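Local coordinates for protein spectinomycin phosphotransferase (Legionella pneumophila, PDB 3I1A) that phosphorylates the antibiotic spectinomycin, probably with a nucleoside triphosphate as phosphate donor and magnesium as cofactor, and so confers antibiotic resistance, at residues Q127-S132 against E240-F245; K149-V154 against L277-H282; N165-D168 against F174-F177; N179-A184 against E315-N320; Q294-R299 against E308-F313. All blocks are in the same frame, centred on the assembly; numbering follows the deposited sequence. Where two conformers were deposited one is given.

Contact 1 of 5, residues Q127-S132 against E240-F245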
# COMPACT_ATOMS: atom_id res chain seq x y z
N GLN A 127 7.68 -13.51 -8.83
CA GLN A 127 6.85 -14.67 -8.50
C GLN A 127 5.38 -14.27 -8.44
O GLN A 127 4.50 -14.99 -8.92
CB GLN A 127 7.21 -15.26 -7.13
CG GLN A 127 8.31 -16.30 -7.12
CD GLN A 127 8.35 -17.02 -5.78
OE1 GLN A 127 8.76 -16.44 -4.78
NE2 GLN A 127 7.90 -18.27 -5.75
N ILE A 128 5.13 -13.13 -7.82
CA ILE A 128 3.78 -12.62 -7.66
C ILE A 128 3.21 -12.28 -9.03
O ILE A 128 2.10 -12.70 -9.38
CB ILE A 128 3.76 -11.37 -6.72
CG1 ILE A 128 4.07 -11.80 -5.28
CG2 ILE A 128 2.39 -10.68 -6.78
CD1 ILE A 128 4.58 -10.65 -4.39
N HIS A 129 3.97 -11.55 -9.83
CA HIS A 129 3.48 -11.17 -11.15
C HIS A 129 3.23 -12.36 -12.07
O HIS A 129 2.43 -12.27 -12.98
CB HIS A 129 4.46 -10.20 -11.82
CG HIS A 129 4.56 -8.88 -11.13
ND1 HIS A 129 5.53 -7.95 -11.43
CD2 HIS A 129 3.78 -8.32 -10.18
CE1 HIS A 129 5.34 -6.86 -10.69
NE2 HIS A 129 4.28 -7.06 -9.92
N GLU A 130 3.92 -13.47 -11.84
CA GLU A 130 3.70 -14.61 -12.70
C GLU A 130 2.65 -15.57 -12.18
O GLU A 130 2.34 -16.57 -12.83
CB GLU A 130 5.01 -15.37 -12.92
CG GLU A 130 6.07 -14.54 -13.62
CD GLU A 130 7.12 -15.39 -14.29
OE1 GLU A 130 7.59 -16.35 -13.66
OE2 GLU A 130 7.48 -15.09 -15.45
N THR A 131 2.10 -15.27 -11.00
CA THR A 131 1.11 -16.14 -10.39
C THR A 131 -0.18 -16.21 -11.20
O THR A 131 -0.76 -15.19 -11.54
CB THR A 131 0.81 -15.69 -8.95
OG1 THR A 131 1.99 -15.89 -8.15
CG2 THR A 131 -0.31 -16.53 -8.34
N SER A 132 -0.60 -17.43 -11.53
CA SER A 132 -1.83 -17.62 -12.29
C SER A 132 -3.01 -17.31 -11.39
O SER A 132 -3.12 -17.84 -10.28
CB SER A 132 -1.92 -19.06 -12.80
OG SER A 132 -3.11 -19.26 -13.54
N GLU A 240 4.08 -2.70 -14.47
CA GLU A 240 4.67 -1.42 -14.13
C GLU A 240 3.98 -0.73 -12.94
O GLU A 240 4.55 0.16 -12.31
CB GLU A 240 4.69 -0.52 -15.38
CG GLU A 240 5.71 -0.98 -16.47
CD GLU A 240 5.29 -2.22 -17.26
OE1 GLU A 240 4.10 -2.63 -17.24
OE2 GLU A 240 6.17 -2.80 -17.93
N ARG A 241 2.76 -1.16 -12.63
CA ARG A 241 2.02 -0.65 -11.46
C ARG A 241 2.90 -0.86 -10.21
O ARG A 241 2.90 -0.04 -9.27
CB ARG A 241 0.73 -1.43 -11.30
CG ARG A 241 0.07 -1.32 -9.93
CD ARG A 241 -0.61 0.01 -9.73
NE ARG A 241 0.34 1.02 -9.27
CZ ARG A 241 -0.02 2.23 -8.88
NH1 ARG A 241 -1.31 2.57 -8.91
NH2 ARG A 241 0.90 3.11 -8.49
N ASP A 242 3.59 -2.00 -10.17
CA ASP A 242 4.48 -2.28 -9.06
C ASP A 242 5.93 -1.87 -9.35
O ASP A 242 6.65 -1.36 -8.46
CB ASP A 242 4.48 -3.78 -8.69
CG ASP A 242 3.21 -4.20 -7.99
OD1 ASP A 242 2.46 -3.32 -7.51
OD2 ASP A 242 2.98 -5.42 -7.88
N LEU A 243 6.39 -2.07 -10.58
CA LEU A 243 7.78 -1.74 -10.88
C LEU A 243 8.14 -0.26 -10.71
O LEU A 243 9.30 0.06 -10.48
CB LEU A 243 8.16 -2.24 -12.29
CG LEU A 243 8.10 -3.77 -12.41
CD1 LEU A 243 8.57 -4.25 -13.82
CD2 LEU A 243 8.98 -4.39 -11.32
N MET A 244 7.15 0.62 -10.81
CA MET A 244 7.40 2.05 -10.71
C MET A 244 8.02 2.44 -9.37
O MET A 244 8.68 3.48 -9.26
CB MET A 244 6.10 2.83 -10.91
CG MET A 244 5.05 2.58 -9.84
SD MET A 244 4.19 4.11 -9.31
CE MET A 244 5.35 4.65 -7.99
N PHE A 245 7.82 1.60 -8.37
CA PHE A 245 8.36 1.90 -7.04
C PHE A 245 9.87 1.65 -6.93
O PHE A 245 10.54 2.24 -6.08
CB PHE A 245 7.63 1.07 -5.99
CG PHE A 245 6.20 1.51 -5.77
CD1 PHE A 245 5.15 0.91 -6.48
CD2 PHE A 245 5.91 2.56 -4.91
CE1 PHE A 245 3.83 1.35 -6.32
CE2 PHE A 245 4.58 3.01 -4.75
CZ PHE A 245 3.55 2.41 -5.45

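Contact 2 of 5, residues K149-V154 against L277-H282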
# COMPACT_ATOMS: atom_id res chain seq x y z
N LYS A 149 -10.32 10.27 -12.50
CA LYS A 149 -10.85 10.83 -11.25
C LYS A 149 -9.95 11.82 -10.54
O LYS A 149 -10.35 12.96 -10.25
CB LYS A 149 -11.20 9.72 -10.25
CG LYS A 149 -11.66 10.28 -8.89
CD LYS A 149 -12.16 9.21 -7.93
CE LYS A 149 -12.72 9.86 -6.67
NZ LYS A 149 -13.47 8.89 -5.81
N TRP A 150 -8.73 11.39 -10.25
CA TRP A 150 -7.76 12.22 -9.54
C TRP A 150 -7.25 13.38 -10.37
O TRP A 150 -7.03 14.48 -9.85
CB TRP A 150 -6.60 11.35 -9.07
CG TRP A 150 -7.11 10.14 -8.39
CD1 TRP A 150 -7.12 8.86 -8.87
CD2 TRP A 150 -7.73 10.10 -7.10
NE1 TRP A 150 -7.72 8.02 -7.95
CE2 TRP A 150 -8.10 8.75 -6.86
CE3 TRP A 150 -8.02 11.07 -6.13
CZ2 TRP A 150 -8.74 8.35 -5.68
CZ3 TRP A 150 -8.65 10.67 -4.96
CH2 TRP A 150 -9.00 9.32 -4.75
N ARG A 151 -7.03 13.15 -11.66
CA ARG A 151 -6.57 14.23 -12.49
C ARG A 151 -7.62 15.34 -12.50
O ARG A 151 -7.28 16.51 -12.47
CB ARG A 151 -6.32 13.74 -13.92
CG ARG A 151 -5.12 12.81 -14.03
CD ARG A 151 -4.77 12.52 -15.47
NE ARG A 151 -5.71 11.61 -16.11
CZ ARG A 151 -5.73 10.29 -15.94
NH1 ARG A 151 -4.86 9.71 -15.11
NH2 ARG A 151 -6.60 9.55 -16.62
N GLU A 152 -8.88 14.96 -12.52
CA GLU A 152 -9.97 15.94 -12.53
C GLU A 152 -9.99 16.72 -11.22
O GLU A 152 -10.13 17.94 -11.24
CB GLU A 152 -11.32 15.25 -12.75
CG GLU A 152 -11.44 14.59 -14.12
CD GLU A 152 -12.77 13.89 -14.35
OE1 GLU A 152 -13.32 13.30 -13.39
OE2 GLU A 152 -13.26 13.92 -15.49
N ILE A 153 -9.83 16.02 -10.11
CA ILE A 153 -9.83 16.69 -8.81
C ILE A 153 -8.71 17.72 -8.72
O ILE A 153 -8.92 18.83 -8.23
CB ILE A 153 -9.68 15.68 -7.66
CG1 ILE A 153 -10.98 14.90 -7.50
CG2 ILE A 153 -9.37 16.41 -6.34
CD1 ILE A 153 -10.84 13.64 -6.66
N VAL A 154 -7.51 17.38 -9.19
CA VAL A 154 -6.44 18.36 -9.10
C VAL A 154 -6.76 19.56 -10.00
O VAL A 154 -6.42 20.69 -9.67
CB VAL A 154 -5.05 17.77 -9.48
CG1 VAL A 154 -4.01 18.84 -9.43
CG2 VAL A 154 -4.67 16.64 -8.49
N LEU A 277 5.39 2.91 -17.08
CA LEU A 277 6.12 3.17 -15.84
C LEU A 277 6.08 4.68 -15.51
O LEU A 277 5.86 5.07 -14.36
CB LEU A 277 7.59 2.73 -15.96
CG LEU A 277 8.39 2.65 -14.65
CD1 LEU A 277 8.07 1.36 -13.91
CD2 LEU A 277 9.89 2.67 -14.97
N SER A 278 6.26 5.52 -16.53
CA SER A 278 6.23 6.96 -16.30
C SER A 278 4.81 7.41 -15.95
O SER A 278 4.61 8.30 -15.11
CB SER A 278 6.72 7.72 -17.54
OG SER A 278 6.75 9.12 -17.28
N TYR A 279 3.81 6.80 -16.57
CA TYR A 279 2.42 7.12 -16.28
C TYR A 279 2.12 6.90 -14.78
O TYR A 279 1.53 7.75 -14.12
CB TYR A 279 1.46 6.23 -17.07
CG TYR A 279 0.04 6.31 -16.55
CD1 TYR A 279 -0.74 7.44 -16.78
CD2 TYR A 279 -0.50 5.29 -15.76
CE1 TYR A 279 -2.01 7.56 -16.22
CE2 TYR A 279 -1.77 5.39 -15.19
CZ TYR A 279 -2.52 6.54 -15.43
OH TYR A 279 -3.76 6.63 -14.90
N TYR A 280 2.50 5.74 -14.26
CA TYR A 280 2.23 5.46 -12.85
C TYR A 280 2.94 6.40 -11.89
O TYR A 280 2.34 6.82 -10.91
CB TYR A 280 2.56 4.01 -12.50
CG TYR A 280 1.44 3.05 -12.87
CD1 TYR A 280 0.17 3.20 -12.31
CD2 TYR A 280 1.66 2.00 -13.76
CE1 TYR A 280 -0.85 2.32 -12.63
CE2 TYR A 280 0.65 1.12 -14.08
CZ TYR A 280 -0.61 1.28 -13.51
OH TYR A 280 -1.63 0.39 -13.77
N ARG A 281 4.20 6.73 -12.16
CA ARG A 281 4.93 7.62 -11.26
C ARG A 281 4.30 9.01 -11.24
O ARG A 281 4.25 9.63 -10.19
CB ARG A 281 6.39 7.73 -11.67
CG ARG A 281 7.13 6.44 -11.45
CD ARG A 281 8.60 6.60 -11.80
NE ARG A 281 9.34 5.42 -11.36
CZ ARG A 281 10.58 5.15 -11.71
NH1 ARG A 281 11.25 5.96 -12.53
NH2 ARG A 281 11.17 4.04 -11.25
N HIS A 282 3.83 9.49 -12.39
CA HIS A 282 3.17 10.80 -12.40
C HIS A 282 1.79 10.70 -11.77
O HIS A 282 1.41 11.53 -10.94
CB HIS A 282 3.05 11.36 -13.84
CG HIS A 282 4.35 11.84 -14.42
ND1 HIS A 282 5.34 10.99 -14.86
CD2 HIS A 282 4.83 13.09 -14.60
CE1 HIS A 282 6.37 11.69 -15.29
NE2 HIS A 282 6.09 12.97 -15.14

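Contact 3 of 5, residues N165-D168 against F174-F177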
# COMPACT_ATOMS: atom_id res chain seq x y z
N ASN A 165 -10.15 35.75 1.60
CA ASN A 165 -10.03 36.37 2.92
C ASN A 165 -10.38 35.45 4.08
O ASN A 165 -9.99 35.71 5.22
CB ASN A 165 -10.92 37.62 2.98
CG ASN A 165 -10.15 38.90 2.73
OD1 ASN A 165 -10.74 39.95 2.47
ND2 ASN A 165 -8.83 38.83 2.83
N SER A 166 -11.10 34.37 3.81
CA SER A 166 -11.49 33.45 4.87
C SER A 166 -10.54 32.28 5.05
O SER A 166 -10.78 31.43 5.91
CB SER A 166 -12.91 32.93 4.63
OG SER A 166 -12.97 32.15 3.46
N ASP A 167 -9.47 32.21 4.27
CA ASP A 167 -8.52 31.10 4.40
C ASP A 167 -7.83 31.13 5.77
O ASP A 167 -7.51 32.22 6.27
CB ASP A 167 -7.40 31.17 3.35
CG ASP A 167 -7.88 30.91 1.92
OD1 ASP A 167 -8.93 30.31 1.71
OD2 ASP A 167 -7.15 31.31 1.00
N ASP A 168 -7.61 29.97 6.38
CA ASP A 168 -6.86 29.95 7.63
C ASP A 168 -5.37 29.83 7.31
O ASP A 168 -4.99 29.81 6.14
CB ASP A 168 -7.35 28.83 8.59
CG ASP A 168 -6.97 27.41 8.18
OD1 ASP A 168 -6.46 27.18 7.06
OD2 ASP A 168 -7.20 26.49 9.02
N PHE A 174 -0.61 26.58 2.05
CA PHE A 174 -0.74 25.57 0.99
C PHE A 174 -0.93 26.23 -0.37
O PHE A 174 -0.31 25.82 -1.35
CB PHE A 174 -1.93 24.66 1.27
CG PHE A 174 -2.23 23.72 0.14
CD1 PHE A 174 -1.37 22.65 -0.13
CD2 PHE A 174 -3.34 23.94 -0.68
CE1 PHE A 174 -1.62 21.81 -1.21
CE2 PHE A 174 -3.60 23.10 -1.77
CZ PHE A 174 -2.73 22.03 -2.04
N LYS A 175 -1.79 27.24 -0.44
CA LYS A 175 -2.00 27.94 -1.71
C LYS A 175 -0.71 28.60 -2.20
O LYS A 175 -0.43 28.60 -3.40
CB LYS A 175 -3.11 28.98 -1.56
CG LYS A 175 -4.50 28.35 -1.42
CD LYS A 175 -5.57 29.43 -1.43
CE LYS A 175 -6.96 28.83 -1.26
NZ LYS A 175 -7.97 29.90 -1.29
N SER A 176 0.06 29.17 -1.28
CA SER A 176 1.32 29.82 -1.62
C SER A 176 2.29 28.80 -2.21
O SER A 176 2.94 29.05 -3.22
CB SER A 176 1.96 30.45 -0.38
OG SER A 176 1.22 31.57 0.06
N PHE A 177 2.36 27.64 -1.57
CA PHE A 177 3.26 26.58 -2.01
C PHE A 177 2.80 26.04 -3.37
O PHE A 177 3.62 25.76 -4.24
CB PHE A 177 3.29 25.41 -1.01
CG PHE A 177 4.32 24.37 -1.35
CD1 PHE A 177 5.65 24.53 -0.99
CD2 PHE A 177 3.96 23.25 -2.11
CE1 PHE A 177 6.61 23.59 -1.37
CE2 PHE A 177 4.91 22.32 -2.49
CZ PHE A 177 6.24 22.48 -2.13

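Contact 4 of 5, residues N179-A184 against E315-N320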
# COMPACT_ATOMS: atom_id res chain seq x y z
N ASN A 179 1.01 27.61 -5.63
CA ASN A 179 1.30 28.63 -6.61
C ASN A 179 2.81 28.62 -6.97
O ASN A 179 3.17 28.71 -8.16
CB ASN A 179 0.83 29.97 -6.06
CG ASN A 179 0.97 31.09 -7.06
OD1 ASN A 179 1.89 31.90 -6.97
ND2 ASN A 179 0.05 31.14 -8.02
N GLN A 180 3.69 28.49 -5.97
CA GLN A 180 5.12 28.50 -6.23
C GLN A 180 5.58 27.28 -7.03
O GLN A 180 6.61 27.32 -7.69
CB GLN A 180 5.92 28.56 -4.91
CG GLN A 180 5.54 29.72 -4.03
CD GLN A 180 6.13 29.63 -2.63
OE1 GLN A 180 6.25 28.54 -2.06
NE2 GLN A 180 6.50 30.77 -2.06
N ASN A 181 4.81 26.20 -6.96
CA ASN A 181 5.15 24.96 -7.67
C ASN A 181 4.08 24.62 -8.72
O ASN A 181 3.88 23.45 -9.07
CB ASN A 181 5.27 23.81 -6.66
CG ASN A 181 6.43 23.99 -5.73
OD1 ASN A 181 7.55 23.58 -6.03
ND2 ASN A 181 6.17 24.64 -4.59
N SER A 182 3.41 25.65 -9.22
CA SER A 182 2.33 25.47 -10.19
C SER A 182 2.74 24.78 -11.48
O SER A 182 2.01 23.93 -12.00
CB SER A 182 1.71 26.83 -10.55
OG SER A 182 0.44 26.63 -11.15
N ALA A 183 3.91 25.14 -12.00
CA ALA A 183 4.43 24.56 -13.24
C ALA A 183 4.63 23.05 -13.09
O ALA A 183 4.27 22.27 -13.97
CB ALA A 183 5.73 25.21 -13.61
N ALA A 184 5.20 22.66 -11.95
CA ALA A 184 5.43 21.24 -11.71
C ALA A 184 4.10 20.52 -11.52
O ALA A 184 3.95 19.40 -11.98
CB ALA A 184 6.33 21.05 -10.48
N GLU A 315 7.19 17.48 0.82
CA GLU A 315 8.30 16.56 0.67
C GLU A 315 8.35 15.95 -0.72
O GLU A 315 9.43 15.60 -1.19
CB GLU A 315 8.21 15.45 1.71
CG GLU A 315 8.59 15.90 3.09
CD GLU A 315 8.62 14.75 4.07
OE1 GLU A 315 9.28 14.89 5.11
OE2 GLU A 315 7.97 13.71 3.78
N MET A 316 7.19 15.81 -1.36
CA MET A 316 7.17 15.21 -2.71
C MET A 316 8.00 16.01 -3.69
O MET A 316 8.48 15.48 -4.71
CB MET A 316 5.73 15.13 -3.25
CG MET A 316 4.80 14.30 -2.36
SD MET A 316 3.15 13.99 -3.04
CE MET A 316 2.65 15.67 -3.64
N PHE A 317 8.17 17.30 -3.39
CA PHE A 317 8.94 18.19 -4.26
C PHE A 317 10.40 18.38 -3.86
O PHE A 317 11.12 19.19 -4.46
CB PHE A 317 8.23 19.56 -4.34
CG PHE A 317 6.84 19.48 -4.90
CD1 PHE A 317 5.76 19.11 -4.09
CD2 PHE A 317 6.61 19.71 -6.27
CE1 PHE A 317 4.48 18.97 -4.63
CE2 PHE A 317 5.33 19.57 -6.82
CZ PHE A 317 4.26 19.19 -6.00
N ASP A 318 10.85 17.64 -2.85
CA ASP A 318 12.25 17.77 -2.41
C ASP A 318 13.24 17.11 -3.37
O ASP A 318 12.88 16.29 -4.21
CB ASP A 318 12.44 17.16 -1.02
CG ASP A 318 11.93 18.07 0.10
OD1 ASP A 318 11.82 19.29 -0.10
OD2 ASP A 318 11.67 17.55 1.21
N PRO A 319 14.53 17.48 -3.26
CA PRO A 319 15.56 16.91 -4.13
C PRO A 319 15.54 15.39 -4.07
O PRO A 319 15.54 14.80 -2.98
CB PRO A 319 16.86 17.48 -3.55
CG PRO A 319 16.44 18.80 -3.05
CD PRO A 319 15.11 18.49 -2.36
N ASN A 320 15.53 14.75 -5.23
CA ASN A 320 15.55 13.30 -5.33
C ASN A 320 14.29 12.65 -4.79
O ASN A 320 14.31 11.46 -4.45
CB ASN A 320 16.75 12.71 -4.57
CG ASN A 320 18.04 13.46 -4.82
OD1 ASN A 320 18.98 13.38 -4.02
ND2 ASN A 320 18.11 14.18 -5.94

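Contact 5 of 5, residues Q294-R299 against E308-F313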
# COMPACT_ATOMS: atom_id res chain seq x y z
N GLN A 294 -6.64 18.34 -0.91
CA GLN A 294 -7.99 18.59 -0.44
C GLN A 294 -8.01 18.76 1.09
O GLN A 294 -8.80 19.56 1.63
CB GLN A 294 -8.94 17.45 -0.82
CG GLN A 294 -10.40 17.79 -0.52
CD GLN A 294 -10.90 19.00 -1.30
OE1 GLN A 294 -11.14 20.08 -0.74
NE2 GLN A 294 -11.03 18.84 -2.61
N ASP A 295 -7.16 18.01 1.79
CA ASP A 295 -7.09 18.13 3.24
C ASP A 295 -6.64 19.53 3.66
O ASP A 295 -6.99 20.00 4.75
CB ASP A 295 -6.14 17.07 3.82
CG ASP A 295 -6.36 16.83 5.30
OD1 ASP A 295 -7.54 16.83 5.75
OD2 ASP A 295 -5.36 16.63 6.02
N LEU A 296 -5.85 20.19 2.80
CA LEU A 296 -5.39 21.54 3.11
C LEU A 296 -6.39 22.61 2.68
O LEU A 296 -6.46 23.67 3.31
CB LEU A 296 -4.02 21.83 2.46
CG LEU A 296 -2.76 21.48 3.27
CD1 LEU A 296 -2.70 22.32 4.58
CD2 LEU A 296 -2.75 20.00 3.56
N LEU A 297 -7.15 22.37 1.62
CA LEU A 297 -8.15 23.35 1.17
C LEU A 297 -9.39 23.26 2.04
O LEU A 297 -10.19 24.21 2.07
CB LEU A 297 -8.53 23.08 -0.29
CG LEU A 297 -7.40 23.34 -1.29
CD1 LEU A 297 -7.80 22.80 -2.68
CD2 LEU A 297 -7.15 24.83 -1.39
N SER A 298 -9.56 22.13 2.73
CA SER A 298 -10.70 21.91 3.63
C SER A 298 -10.26 21.88 5.09
O SER A 298 -9.06 21.96 5.40
CB SER A 298 -11.39 20.59 3.30
OG SER A 298 -11.80 20.58 1.96
N ARG A 299 -11.24 21.76 5.98
CA ARG A 299 -11.00 21.72 7.42
C ARG A 299 -11.71 20.48 7.91
O ARG A 299 -12.46 20.52 8.89
CB ARG A 299 -11.58 22.98 8.09
CG ARG A 299 -11.17 24.28 7.39
CD ARG A 299 -9.98 24.94 8.04
NE ARG A 299 -10.39 25.81 9.15
CZ ARG A 299 -10.90 27.03 9.00
NH1 ARG A 299 -11.07 27.55 7.79
NH2 ARG A 299 -11.26 27.73 10.07
N GLU A 308 0.44 17.72 9.05
CA GLU A 308 1.18 16.54 8.60
C GLU A 308 0.98 16.34 7.10
O GLU A 308 1.93 16.02 6.37
CB GLU A 308 0.74 15.28 9.35
CG GLU A 308 1.03 15.34 10.85
CD GLU A 308 0.68 14.05 11.58
OE1 GLU A 308 -0.42 13.50 11.37
OE2 GLU A 308 1.51 13.61 12.40
N SER A 309 -0.26 16.53 6.64
CA SER A 309 -0.56 16.40 5.21
C SER A 309 0.28 17.42 4.42
O SER A 309 0.81 17.09 3.37
CB SER A 309 -2.03 16.68 4.94
OG SER A 309 -2.86 15.71 5.55
N PHE A 310 0.42 18.64 4.95
CA PHE A 310 1.17 19.69 4.28
C PHE A 310 2.65 19.32 4.17
O PHE A 310 3.25 19.50 3.12
CB PHE A 310 0.96 21.02 5.04
CG PHE A 310 1.51 22.25 4.34
CD1 PHE A 310 1.60 22.31 2.95
CD2 PHE A 310 1.86 23.37 5.09
CE1 PHE A 310 2.03 23.49 2.32
CE2 PHE A 310 2.30 24.55 4.46
CZ PHE A 310 2.38 24.60 3.08
N LYS A 311 3.24 18.77 5.23
CA LYS A 311 4.62 18.35 5.20
C LYS A 311 4.79 17.23 4.16
O LYS A 311 5.75 17.24 3.38
CB LYS A 311 5.05 17.87 6.60
CG LYS A 311 5.05 19.03 7.61
CD LYS A 311 5.69 18.66 8.94
CE LYS A 311 5.70 19.86 9.89
NZ LYS A 311 6.45 19.55 11.16
N TYR A 312 3.85 16.30 4.13
CA TYR A 312 3.92 15.20 3.16
C TYR A 312 3.86 15.76 1.75
O TYR A 312 4.66 15.40 0.88
CB TYR A 312 2.77 14.22 3.36
CG TYR A 312 2.83 13.08 2.35
CD1 TYR A 312 3.93 12.21 2.31
CD2 TYR A 312 1.81 12.90 1.43
CE1 TYR A 312 3.99 11.18 1.36
CE2 TYR A 312 1.87 11.87 0.48
CZ TYR A 312 2.96 11.02 0.45
OH TYR A 312 2.99 9.99 -0.47
N PHE A 313 2.89 16.64 1.52
CA PHE A 313 2.72 17.27 0.22
C PHE A 313 4.02 17.97 -0.21
O PHE A 313 4.47 17.82 -1.36
CB PHE A 313 1.56 18.27 0.31
CG PHE A 313 1.12 18.81 -1.02
CD1 PHE A 313 -0.11 18.42 -1.57
CD2 PHE A 313 1.91 19.71 -1.72
CE1 PHE A 313 -0.52 18.92 -2.81
CE2 PHE A 313 1.50 20.21 -2.96
CZ PHE A 313 0.29 19.82 -3.50

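Contact 1 of 5, residues Q127-S132 against E240-F245
His-129 and Asp-242 meet through a His-carboxylate hydrogen bond in the larger, mainly helical lobe of this protein-kinase-like fold, where the last turn of helix 115-129 faces the short helix 240-243. NE2 of His-129 donates to OD2 of Asp-242 over 2.9 Å, and the N-H points almost straight at the oxygen (169°). The acceptor lies in the plane of the imidazole but is approached on its anti side, with the donor 21° out of the carboxylate plane. This is the tight, buried part: ND1 of the histidine is bonded to Tyr-267 OH, while the backbone N of Ser-211 holds OD1 and that of His-210 also reaches OD2. As with the equivalent aspartate of protein kinases, Asp-242 probably fixes the backbone of the catalytic loop leading to magnesium-binding Asn-217, with His-129 as second-shell support. An imidazole suits the place because its two nitrogens can join two partners. Away from this centre the contact thins. Thr-131 OG1 turns back to bond Gln-127 O at 2.8 Å, and Glu-130 and Ser-132 reach the solvent side. Leu-243 supplies the apolar border, bringing CD2 to the imidazole edge, 4.4 Å from CE1 of His-129.

Contact 2 of 5, residues K149-V154 against L277-H282
Arg-151 leaves its helix with CG beside the backbone N (chi1 -70°), runs straight through chi2 and then bends at chi3 (-74°), which turns its guanidinium toward Tyr-279. The tyrosine answers from the other helix with CG anti to its backbone N (chi1 167°), carrying the phenol out to the arginine. NH1 of Arg-151 donates to OH of Tyr-279 over a longish 3.3 Å. The guanidinium and the ring are steeply inclined to each other, and NH1 arrives at the ring's edge, close to its plane, with CE1 of Tyr-279 at 3.7 Å. This bond joins helix 149-157 to the long helix 274-297, two members of the helical lobe whose backbones are 10.3 Å apart at the CA atoms of Arg-151 and His-282. Arginine suits such a gap, being long and able to donate in several directions: NE forms a salt bridge with Glu-193, NH1 another with Glu-283, tying the same two helices, and NH2 bonds to Tyr-146 O. The buried charge is thus probably balanced by the two carboxylates, while the phenol adds a neutral acceptor. Tyr-146 also packs edge-to-face on the ring of Tyr-279. Nearby, His-282 donates from ND1 to Ser-278 O at 2.8 Å.

Contact 3 of 5, residues N165-D168 against F174-F177
Asp-167 and Lys-175 approach from opposite directions and join in a salt bridge that ties the loop before helix 169-180 back to that same helix, in the outlying part of the helical lobe. Extended beyond CG, the lysine chain carries its ammonium away from the helix backbone toward the loop. Asp-167, with CG beside its backbone N (chi1 -69°), presents the carboxylate to it. Both oxygens are used, but unequally. NZ of Lys-175 lies 2.8 Å from OD2 of Asp-167, on the syn side and 16° out of the carboxylate plane, whereas the bond from the same nitrogen to OD1 of Asp-167 is weak. A long flexible lysine is well suited here, since the nearest CA atoms, those of Asp-167 and Lys-175, are 9.5 Å apart. Its ammonium has a further acceptor in Glu-162 O, so the loop is gripped through a side chain and a backbone carbonyl, and its charge is probably well compensated. The next residue, Asp-168, is the N-cap of helix 169-180: OD1 accepts from the backbone N of Thr-171, and OD2 forms a salt bridge with Arg-306. Along the lysine chain itself, the methylenes stay close to the carboxylate, CE of Lys-175 being 3.4 Å from OD2 of Asp-167.

Contact 4 of 5, residues N179-A184 against E315-N320
This is a small, partly exposed contact between an aromatic ring and a helix junction, in the helical lobe where helix 169-180 breaks and helix 182-198 begins. Phe-317 supplies the ring from the loop between helices 303-315 and 322-329. It stands in a type I beta turn running from Glu-315 to Asp-318, closed by the bond from Asp-318 N to Glu-315 O, and its CG lies beside the backbone N (chi1 -60°), which directs the phenyl to the junction. Two residues of the junction meet it. CB of Ala-184 comes to the ring's edge, 4.1 Å from CE2 of Phe-317, as plain apolar packing; the small methyl lets the loop come close to the helix. Asn-181 passes the phenyl in the opposite direction, its amide inclined 44° to the ring, and brings OD1 to 4.0 Å from CD2 of Phe-317. Asparagine fits a place between two helices, because its amide can turn back on the end of the first. Phe-177 packs edge-to-face on Phe-317, and Val-323 also touches that ring. Since the phenyl has no polar atom to offer, van der Waals contact alone holds the two segments, and the amide's bond from ND2 is spent on Phe-177 O.

Contact 5 of 5, residues Q294-R299 against E308-F313
OD2 of Asp-295 is gripped by two donors: OG of Ser-309 across the contact, at 2.7 Å, and NE2 of Gln-301 from the connection between the two helices. The serine reaches it on the anti side, 18° out of the carboxylate plane. Asp-295 is placed for this by its first torsion, with CG anti to the backbone N (chi1 -161°), which swings the carboxylate across to the neighbouring helix. Aspartate and serine are short enough to bond where the helices come close, the CA atoms of Asp-295 and Ser-309 being 7.0 Å apart. The buried carboxylate is thus provided with donors, and the serine hydroxyl with a strong acceptor. Beside this polar pair lies an apolar one. CD2 of Leu-296 settles between CB of Ser-309, 3.7 Å away, and the backbone N of Phe-310, while CD1 packs at 3.9 Å from CB of Phe-310, the leucine and phenylalanine side chains crossing at about a right angle. A branched leucine suits the site since its two methyls can fill both positions. The two helices form a hairpin in the helical lobe, helix 274-297 turning back through a short connection into helix 303-315. Helix 169-180 lies against it, with Phe-174 touching Leu-296 and Leu-297 and stacking edge-to-face on Phe-313, while Phe-157 of helix 149-157 meets Leu-297.

Overall arrangement
All five contacts lie outside the five-stranded sheet, in the helical part of the kinase-like fold. Contact 1 is nearest the magnesium-binding residues, the side chain of Asp-242 being about 9 Å from that of Asn-217. Helix 274-297 links it outward: contact 2 uses its first half and touches contact 1, where Arg-281 NE probably bonds Met-244 O, while contact 5 uses its end, centres 18 Å from contact 2. Contacts 3, 4 and 5 cluster, 11 to 17 Å apart between centres, around helices 169-180 and 303-315. Along the chain, the segments of contacts 1, 2 and 4 interleave, each pair over 100 residues apart, knitting distant regions into one helical body; contacts 3 and 5 are local closures within it.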